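Local coordinates for hypothetical protein (PDB 2PBZ), which probably catalyses the ATP-dependent, magnesium- or manganese-requiring formylation of an aminoimidazole carboxamide ribonucleotide late in purine (IMP) biosynthesis, at residues Ile8-Ser13 with Val71-Ile76; Glu77-Ala82 with Gly88-Leu93. All blocks are in the same frame, centred on the assembly; numbering follows the deposited sequence.

Contact 1 of 2, residues Ile8-Ser13 with Val71-Ile76; sequences IASHSS and VAYLGI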
loop_
_atom_site.group_PDB
_atom_site.type_symbol
_atom_site.label_atom_id
_atom_site.label_comp_id
_atom_site.label_asym_id
_atom_site.label_seq_id
_atom_site.Cartn_x
_atom_site.Cartn_y
_atom_site.Cartn_z
ATOM N N ILE A 8 18.705 -13.351 -13.471
ATOM C CA ILE A 8 18.393 -14.489 -12.621
ATOM C C ILE A 8 16.960 -14.421 -12.087
ATOM O O ILE A 8 16.444 -13.349 -11.805
ATOM C CB ILE A 8 19.383 -14.574 -11.440
ATOM C CG1 ILE A 8 20.760 -14.988 -11.954
ATOM C CG2 ILE A 8 18.887 -15.553 -10.390
ATOM C CD1 ILE A 8 21.828 -15.006 -10.884
ATOM N N ALA A 9 16.325 -15.579 -11.955
ATOM C CA ALA A 9 14.957 -15.658 -11.465
ATOM C C ALA A 9 14.847 -15.620 -9.947
ATOM O O ALA A 9 14.950 -16.646 -9.277
ATOM C CB ALA A 9 14.300 -16.903 -11.983
ATOM N N SER A 10 14.630 -14.421 -9.415
ATOM C CA SER A 10 14.493 -14.201 -7.982
ATOM C C SER A 10 14.637 -12.714 -7.738
ATOM O O SER A 10 14.848 -11.942 -8.676
ATOM C CB SER A 10 15.578 -14.932 -7.207
ATOM O OG SER A 10 16.850 -14.413 -7.543
ATOM N N HIS A 11 14.523 -12.327 -6.470
ATOM C CA HIS A 11 14.630 -10.932 -6.054
ATOM C C HIS A 11 13.612 -9.987 -6.717
ATOM O O HIS A 11 12.606 -9.621 -6.114
ATOM C CB HIS A 11 16.046 -10.408 -6.309
ATOM C CG HIS A 11 16.288 -9.039 -5.748
ATOM N ND1 HIS A 11 16.550 -8.814 -4.414
ATOM C CD2 HIS A 11 16.253 -7.817 -6.332
ATOM C CE1 HIS A 11 16.667 -7.515 -4.203
ATOM N NE2 HIS A 11 16.491 -6.888 -5.350
ATOM N N SER A 12 13.884 -9.587 -7.951
ATOM C CA SER A 12 12.999 -8.674 -8.656
ATOM C C SER A 12 12.999 -8.902 -10.160
ATOM O O SER A 12 12.856 -7.957 -10.924
ATOM C CB SER A 12 13.432 -7.241 -8.366
ATOM O OG SER A 12 14.774 -7.053 -8.757
ATOM N N SER A 13 13.160 -10.156 -10.575
ATOM C CA SER A 13 13.184 -10.496 -11.984
ATOM C C SER A 13 11.832 -10.344 -12.646
ATOM O O SER A 13 11.759 -10.161 -13.861
ATOM C CB SER A 13 13.688 -11.925 -12.182
ATOM O OG SER A 13 12.826 -12.889 -11.601
ATOM N N VAL A 71 25.271 -11.600 -6.108
ATOM C CA VAL A 71 26.486 -11.900 -5.364
ATOM C C VAL A 71 26.308 -13.196 -4.579
ATOM O O VAL A 71 27.262 -13.953 -4.365
ATOM C CB VAL A 71 26.846 -10.747 -4.404
ATOM C CG1 VAL A 71 28.070 -11.126 -3.564
ATOM C CG2 VAL A 71 27.106 -9.467 -5.213
ATOM N N ALA A 72 25.077 -13.453 -4.162
ATOM C CA ALA A 72 24.788 -14.651 -3.402
ATOM C C ALA A 72 24.796 -15.872 -4.334
ATOM O O ALA A 72 24.972 -17.005 -3.885
ATOM C CB ALA A 72 23.433 -14.499 -2.699
ATOM N N TYR A 73 24.615 -15.629 -5.631
ATOM C CA TYR A 73 24.605 -16.699 -6.639
ATOM C C TYR A 73 25.939 -16.732 -7.373
ATOM O O TYR A 73 26.328 -17.752 -7.944
ATOM C CB TYR A 73 23.511 -16.467 -7.685
ATOM C CG TYR A 73 22.131 -16.972 -7.327
ATOM C CD1 TYR A 73 21.051 -16.104 -7.274
ATOM C CD2 TYR A 73 21.895 -18.331 -7.099
ATOM C CE1 TYR A 73 19.761 -16.567 -7.001
ATOM C CE2 TYR A 73 20.599 -18.813 -6.823
ATOM C CZ TYR A 73 19.536 -17.919 -6.777
ATOM O OH TYR A 73 18.251 -18.362 -6.529
ATOM N N LEU A 74 26.626 -15.599 -7.371
ATOM C CA LEU A 74 27.907 -15.482 -8.049
ATOM C C LEU A 74 28.783 -14.547 -7.216
ATOM O O LEU A 74 28.313 -13.504 -6.732
ATOM C CB LEU A 74 27.701 -14.876 -9.441
ATOM C CG LEU A 74 26.401 -15.227 -10.160
ATOM C CD1 LEU A 74 26.100 -14.172 -11.216
ATOM C CD2 LEU A 74 26.491 -16.628 -10.759
ATOM N N GLY A 75 30.049 -14.897 -7.039
ATOM C CA GLY A 75 30.896 -14.015 -6.258
ATOM C C GLY A 75 31.025 -12.642 -6.897
ATOM O O GLY A 75 30.606 -12.427 -8.036
ATOM N N ILE A 76 31.618 -11.711 -6.156
ATOM C CA ILE A 76 31.840 -10.352 -6.648
ATOM C C ILE A 76 32.929 -10.364 -7.727
ATOM O O ILE A 76 32.887 -9.576 -8.688
ATOM C CB ILE A 76 32.276 -9.438 -5.498
ATOM C CG1 ILE A 76 31.335 -9.648 -4.308
ATOM C CG2 ILE A 76 32.254 -7.994 -5.949
ATOM C CD1 ILE A 76 31.637 -8.763 -3.099
#
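The ring of Y73 and the branched side chain of I8 lie at a slant to each other, so the methyls of I8 meet the CD1-CE1 side of the tyrosine obliquely. I8 CG2 comes to 3.6 Å from Y73 CE1, while I8 CD1 sits further back along the tyrosine, 3.9 Å from Y73 CB. The two methyls divide this work because chi1 of I8 (-70°) places CG2 opposite the backbone N, and an extended chi2 (176°) carries CD1 outward to the root of the ring. Isoleucine suits the place: the branch at CB lets one side chain reach two points of the tyrosine, CE1 with CG2 and the CB end with CD1. Beyond it, I8 CD1 also approaches L74 CD1, at 4.4 Å, and L74 packs in turn on I57.

Here the chain leaves strand 5-8 of the parallel sheet and turns into helix 13-22, an arrangement consistent with the Rossmann-like fold to which this N-terminal family is assigned. The turn is tight: H11 has a positive phi (58°), and S10 O accepts from S13 N at 3.1 Å and more weakly from S12 N. A9 is buried, its methyl packed on L29 and V31 of strand 27-31 and on Y39.

S10 meets the same ring differently. Its OG lies in the ring plane, at the edge, 3.7 Å from Y73 CE1, which is van der Waals contact between an oxygen and a ring C-H. The polar partner of that hydroxyl is S69 OG, just before helix 70-73, so a small serine both fits beside the tyrosine and ties the turn to the start of the helix that carries it. On the far side of the turn, S13 OG is hydrogen-bonded to E221 of the second subunit.

Contact 2 of 2, residues Glu77-Ala82 with Gly88-Leu93; sequences EAIEKA and GNRRFL
Three backbone carbonyls of the 77-82 segment meet the flat guanidinium of R90, each in a different way. I79 O lies over one face, 2.8 Å from R90 NE but too badly angled for a hydrogen bond. E80 O sits at the edge, in the guanidinium plane, and accepts from R90 NH2 at 3.0 Å in a nearly straight bond (167°), although the donor stands 68° out of that carbonyl's own plane. A82 O approaches obliquely, 3.1 Å from R90 NH2. The second arginine, R91, has N89 OD1 over one face of its guanidinium, offset toward the rim.

R90 reaches the helix end because its chain runs extended through CG and CD and then bends at chi3 (91°). The aliphatic part is used as well: R90 CG lies 3.9 Å from I79 CG2, and that methyl also meets L93 CD1 at 4.0 Å, the isoleucine and leucine crossing at about a right angle. An arginine suits the place, with an aliphatic stem for I79 and a cationic, planar head for the carbonyls.

N89 shapes the loop from which R90 springs. Its OD1 takes backbone hydrogen bonds from R90 N (2.6 Å) and R91 N (2.7 Å), the second closing an Asx turn. F92 packs on helix 224-241, while the R90 guanidinium makes a cation-pi contact with F86.

Helix 76-80 ends here, and its last carbonyls point past its final turn. A positive guanidinium among them probably offsets the partial negative charge of that helix end.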
loop_
_atom_site.group_PDB
_atom_site.type_symbol
_atom_site.label_atom_id
_atom_site.label_comp_id
_atom_site.label_asym_id
_atom_site.label_seq_id
_atom_site.Cartn_x
_atom_site.Cartn_y
_atom_site.Cartn_z
ATOM N N GLU A 77 33.901 -11.260 -7.548
ATOM C CA GLU A 77 35.026 -11.438 -8.466
ATOM C C GLU A 77 34.541 -11.820 -9.859
ATOM O O GLU A 77 34.856 -11.159 -10.864
ATOM C CB GLU A 77 35.957 -12.565 -7.987
ATOM C CG GLU A 77 36.699 -12.333 -6.677
ATOM C CD GLU A 77 35.774 -12.140 -5.494
ATOM O OE1 GLU A 77 34.763 -12.882 -5.379
ATOM O OE2 GLU A 77 36.080 -11.246 -4.674
ATOM N N ALA A 78 33.792 -12.919 -9.898
ATOM C CA ALA A 78 33.261 -13.452 -11.135
ATOM C C ALA A 78 32.508 -12.404 -11.941
ATOM O O ALA A 78 32.691 -12.287 -13.158
ATOM C CB ALA A 78 32.349 -14.651 -10.833
ATOM N N ILE A 79 31.688 -11.622 -11.249
ATOM C CA ILE A 79 30.873 -10.586 -11.888
ATOM C C ILE A 79 31.698 -9.449 -12.485
ATOM O O ILE A 79 31.456 -9.022 -13.627
ATOM C CB ILE A 79 29.857 -10.004 -10.887
ATOM C CG1 ILE A 79 28.881 -11.117 -10.461
ATOM C CG2 ILE A 79 29.108 -8.842 -11.504
ATOM C CD1 ILE A 79 28.135 -10.818 -9.200
ATOM N N GLU A 80 32.665 -8.945 -11.717
ATOM C CA GLU A 80 33.503 -7.859 -12.211
ATOM C C GLU A 80 34.351 -8.298 -13.392
ATOM O O GLU A 80 34.727 -7.468 -14.222
ATOM C CB GLU A 80 34.383 -7.313 -11.100
ATOM C CG GLU A 80 33.670 -6.278 -10.230
ATOM C CD GLU A 80 34.391 -6.023 -8.913
ATOM O OE1 GLU A 80 35.470 -5.402 -8.945
ATOM O OE2 GLU A 80 33.887 -6.458 -7.852
ATOM N N LYS A 81 34.637 -9.594 -13.479
ATOM C CA LYS A 81 35.429 -10.116 -14.586
ATOM C C LYS A 81 34.541 -10.898 -15.555
ATOM O O LYS A 81 35.043 -11.545 -16.484
ATOM C CB LYS A 81 36.543 -11.030 -14.069
ATOM C CG LYS A 81 36.049 -12.357 -13.565
ATOM C CD LYS A 81 37.143 -13.156 -12.884
ATOM C CE LYS A 81 36.567 -14.423 -12.256
ATOM N NZ LYS A 81 37.491 -15.025 -11.246
ATOM N N ALA A 82 33.225 -10.848 -15.329
ATOM C CA ALA A 82 32.276 -11.550 -16.186
ATOM C C ALA A 82 32.360 -11.077 -17.641
ATOM O O ALA A 82 32.733 -9.937 -17.921
ATOM C CB ALA A 82 30.848 -11.374 -15.658
ATOM N N GLY A 88 24.096 -0.851 -16.321
ATOM C CA GLY A 88 24.592 0.106 -15.334
ATOM C C GLY A 88 25.806 -0.213 -14.473
ATOM O O GLY A 88 25.706 -0.921 -13.471
ATOM N N ASN A 89 26.945 0.365 -14.826
ATOM C CA ASN A 89 28.195 0.128 -14.109
ATOM C C ASN A 89 28.276 -1.361 -13.836
ATOM O O ASN A 89 27.787 -2.152 -14.652
ATOM C CB ASN A 89 28.271 0.908 -12.805
ATOM C CG ASN A 89 29.723 1.146 -12.350
ATOM O OD1 ASN A 89 30.520 0.214 -12.252
ATOM N ND2 ASN A 89 30.061 2.396 -12.070
ATOM N N ARG A 90 28.869 -1.748 -12.716
ATOM C CA ARG A 90 29.015 -3.163 -12.395
ATOM C C ARG A 90 30.055 -3.265 -11.311
ATOM O O ARG A 90 30.087 -4.220 -10.537
ATOM C CB ARG A 90 29.477 -3.965 -13.624
ATOM C CG ARG A 90 29.488 -5.472 -13.391
ATOM C CD ARG A 90 29.667 -6.266 -14.679
ATOM N NE ARG A 90 31.055 -6.570 -15.023
ATOM C CZ ARG A 90 31.445 -6.913 -16.247
ATOM N NH1 ARG A 90 30.538 -6.982 -17.220
ATOM N NH2 ARG A 90 32.728 -7.179 -16.501
ATOM N N ARG A 91 30.924 -2.264 -11.267
ATOM C CA ARG A 91 31.951 -2.235 -10.250
ATOM C C ARG A 91 31.303 -1.679 -8.994
ATOM O O ARG A 91 31.810 -1.860 -7.883
ATOM C CB ARG A 91 33.125 -1.368 -10.701
ATOM C CG ARG A 91 34.230 -2.163 -11.423
ATOM C CD ARG A 91 34.196 -1.965 -12.920
ATOM N NE ARG A 91 34.206 -0.547 -13.253
ATOM C CZ ARG A 91 33.886 -0.067 -14.449
ATOM N NH1 ARG A 91 33.541 -0.898 -15.436
ATOM N NH2 ARG A 91 33.870 1.244 -14.648
ATOM N N PHE A 92 30.163 -1.020 -9.192
ATOM C CA PHE A 92 29.383 -0.422 -8.114
ATOM C C PHE A 92 28.706 -1.470 -7.231
ATOM O O PHE A 92 28.643 -1.325 -6.020
ATOM C CB PHE A 92 28.339 0.513 -8.734
ATOM C CG PHE A 92 27.404 1.153 -7.739
ATOM C CD1 PHE A 92 27.881 1.692 -6.543
ATOM C CD2 PHE A 92 26.047 1.277 -8.032
ATOM C CE1 PHE A 92 27.010 2.351 -5.655
ATOM C CE2 PHE A 92 25.176 1.930 -7.155
ATOM C CZ PHE A 92 25.657 2.468 -5.964
ATOM N N LEU A 93 28.213 -2.530 -7.852
ATOM C CA LEU A 93 27.530 -3.590 -7.138
ATOM C C LEU A 93 28.176 -4.038 -5.827
ATOM O O LEU A 93 27.476 -4.489 -4.921
ATOM C CB LEU A 93 27.373 -4.803 -8.053
ATOM C CG LEU A 93 26.636 -4.550 -9.371
ATOM C CD1 LEU A 93 26.913 -5.689 -10.335
ATOM C CD2 LEU A 93 25.147 -4.383 -9.105
#

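Overall arrangement
Contacts 1 and 2 follow one another along the chain, their centres about 13 Å apart, and join where helix 70-73 passes through a short turn into helix 76-80. I79 is the bridging residue: its CD1 lies 3.7 Å from L74 O of contact 1, while another branch of the same side chain serves contact 2. The 71-82 region thus lies between the turn after strand 5-8 and the loop leading to helix 99-109. Neither contact forms the nucleotide pocket; the side chains of S10 and L93 are each about 13 Å from a bound ATP. H11, in the turn of contact 1, and L93 of contact 2 hydrogen-bond to I269 and S267, which follow strand 261-266; I263 of that strand lines an ATP pocket.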